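Local coordinates for protein Ydr267cp (Saccharomyces cerevisiae, PDB 2HES) that acts as an essential WD40 beta-propeller component of the cytosolic iron-sulfur protein assembly machinery, required for maturation of extramitochondrial Fe/S proteins, at residues N194-T199 with L214-D219. Sequence-based numbering, arbitrary orientation.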
loop_
_atom_site.group_PDB
_atom_site.type_symbol
_atom_site.label_atom_id
_atom_site.label_comp_id
_atom_site.label_asym_id
_atom_site.label_seq_id
_atom_site.Cartn_x
_atom_site.Cartn_y
_atom_site.Cartn_z
ATOM N N ASN A 194 -1.436 9.433 -16.668
ATOM C CA ASN A 194 -0.238 10.141 -17.109
ATOM C C ASN A 194 -0.284 11.524 -16.497
ATOM O O ASN A 194 -1.310 12.223 -16.606
ATOM C CB ASN A 194 -0.287 10.322 -18.613
ATOM C CG ASN A 194 -0.038 9.063 -19.363
ATOM O OD1 ASN A 194 0.885 8.314 -19.042
ATOM N ND2 ASN A 194 -0.836 8.824 -20.407
ATOM N N GLY A 195 0.800 11.912 -15.836
ATOM C CA GLY A 195 0.916 13.271 -15.333
ATOM C C GLY A 195 2.058 13.489 -14.357
ATOM O O GLY A 195 2.687 14.579 -14.331
ATOM N N HIS A 196 2.322 12.497 -13.503
ATOM C CA HIS A 196 3.410 12.685 -12.558
ATOM C C HIS A 196 4.702 12.802 -13.386
ATOM O O HIS A 196 4.824 12.247 -14.501
ATOM C CB HIS A 196 3.537 11.501 -11.571
ATOM C CG HIS A 196 2.624 11.578 -10.385
ATOM N ND1 HIS A 196 2.674 12.592 -9.453
ATOM C CD2 HIS A 196 1.661 10.719 -9.953
ATOM C CE1 HIS A 196 1.766 12.370 -8.518
ATOM N NE2 HIS A 196 1.146 11.242 -8.799
ATOM N N GLU A 197 5.658 13.505 -12.811
ATOM C CA GLU A 197 6.958 13.734 -13.468
ATOM C C GLU A 197 8.081 12.849 -12.942
ATOM O O GLU A 197 9.219 12.913 -13.438
ATOM C CB GLU A 197 7.311 15.235 -13.394
ATOM C CG GLU A 197 6.608 16.073 -14.507
ATOM C CD GLU A 197 7.029 15.698 -15.934
ATOM O OE1 GLU A 197 8.211 15.355 -16.163
ATOM O OE2 GLU A 197 6.177 15.711 -16.829
ATOM N N GLY A 198 7.766 11.959 -12.004
ATOM C CA GLY A 198 8.789 11.041 -11.509
ATOM C C GLY A 198 8.085 9.820 -10.989
ATOM O O GLY A 198 6.869 9.718 -11.096
ATOM N N THR A 199 8.854 8.925 -10.383
ATOM C CA THR A 199 8.306 7.625 -9.899
ATOM C C THR A 199 7.051 7.809 -9.061
ATOM O O THR A 199 7.014 8.636 -8.138
ATOM C CB THR A 199 9.384 6.985 -9.009
ATOM O OG1 THR A 199 10.445 6.586 -9.874
ATOM C CG2 THR A 199 8.850 5.769 -8.198
ATOM N N LEU A 214 -8.805 8.179 -7.099
ATOM C CA LEU A 214 -7.576 7.564 -6.569
ATOM C C LEU A 214 -6.600 8.682 -6.214
ATOM O O LEU A 214 -6.555 9.669 -6.963
ATOM C CB LEU A 214 -6.953 6.691 -7.680
ATOM C CG LEU A 214 -5.658 5.977 -7.391
ATOM C CD1 LEU A 214 -5.999 4.527 -7.097
ATOM C CD2 LEU A 214 -4.650 6.095 -8.552
ATOM N N CYS A 215 -5.835 8.553 -5.117
ATOM C CA CYS A 215 -4.720 9.506 -4.918
ATOM C C CYS A 215 -3.400 8.788 -5.088
ATOM O O CYS A 215 -3.280 7.552 -4.879
ATOM C CB CYS A 215 -4.792 10.180 -3.550
ATOM S SG CYS A 215 -4.624 9.027 -2.122
ATOM N N SER A 216 -2.399 9.526 -5.515
ATOM C CA SER A 216 -1.073 8.917 -5.768
ATOM C C SER A 216 0.043 9.873 -5.336
ATOM O O SER A 216 -0.111 11.097 -5.399
ATOM C CB SER A 216 -0.878 8.582 -7.258
ATOM O OG SER A 216 -1.028 9.772 -8.060
ATOM N N GLY A 217 1.171 9.309 -4.910
ATOM C CA GLY A 217 2.260 10.129 -4.375
ATOM C C GLY A 217 3.534 9.826 -5.107
ATOM O O GLY A 217 3.775 8.689 -5.444
ATOM N N SER A 218 4.341 10.859 -5.419
ATOM C CA SER A 218 5.429 10.701 -6.356
ATOM C C SER A 218 6.783 11.316 -5.908
ATOM O O SER A 218 6.797 12.126 -4.973
ATOM C CB SER A 218 4.995 11.260 -7.727
ATOM O OG SER A 218 6.060 11.410 -8.636
ATOM N N ASP A 219 7.863 10.870 -6.566
ATOM C CA ASP A 219 9.188 11.529 -6.524
ATOM C C ASP A 219 9.094 13.007 -6.859
ATOM O O ASP A 219 9.947 13.816 -6.399
ATOM C CB ASP A 219 10.126 10.861 -7.530
ATOM C CG ASP A 219 11.059 9.841 -6.870
ATOM O OD1 ASP A 219 10.939 9.615 -5.662
ATOM O OD2 ASP A 219 11.879 9.255 -7.571
HETATM O O HOH W 1 11.650 9.825 -10.889
HETATM O O HOH W 2 12.745 6.819 -8.045
#
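His-196 reaches from the loop 194-199 to the strand 213-218, where it bonds Ser-216 and rests against Ser-218; its link to Ser-216 is the histidine-serine part of the hydrogen-bond network characteristic of WD40 propeller blades. The loop links strand 186-193 of one four-stranded sheet to strand 200-205 of the next, and His-196 belongs to the Gly-His pair that marks the start of a WD repeat.

Two polar contacts use the imidazole. NE2 lies 2.7 Å from Ser-216 OG, which sits in the ring plane at its edge, a hydrogen bond in which either atom could donate. A chi1 of 58° sets Ser-216 OG between its own backbone N and carbonyl carbon, where it meets NE2 and also bonds Trp-226 NE1, while His-196 ND1 is hydrogen-bonded to Asp-220 OD2, completing the Asp-His-Ser-Trp tetrad of the motif. The nonpolar contact is a CH-pi interaction: Ser-218 CB packs over one ring face, 3.5 Å from the centroid and displaced toward the ND1 side. An alanine in place of His-196 would probably leave Ser-216 OG and the Asp-220 carboxylate without their shared mate and open a gap above Ser-218 CB.

Farther along, backbone, side-chain and water-mediated bonds join Thr-199 to Ser-218 at the end of the strand and to Asp-219 just beyond it. Asp-219 N donates to Thr-199 O at 2.9 Å, while the Asp-219 carboxylate uses OD1 to accept from Trp-201 NE1. One water bridges Thr-199 OG1 and Asp-219 OD2. Thr-199 O takes a second bond from Ser-218 OG, 3.0 Å away and well above the carbonyl plane.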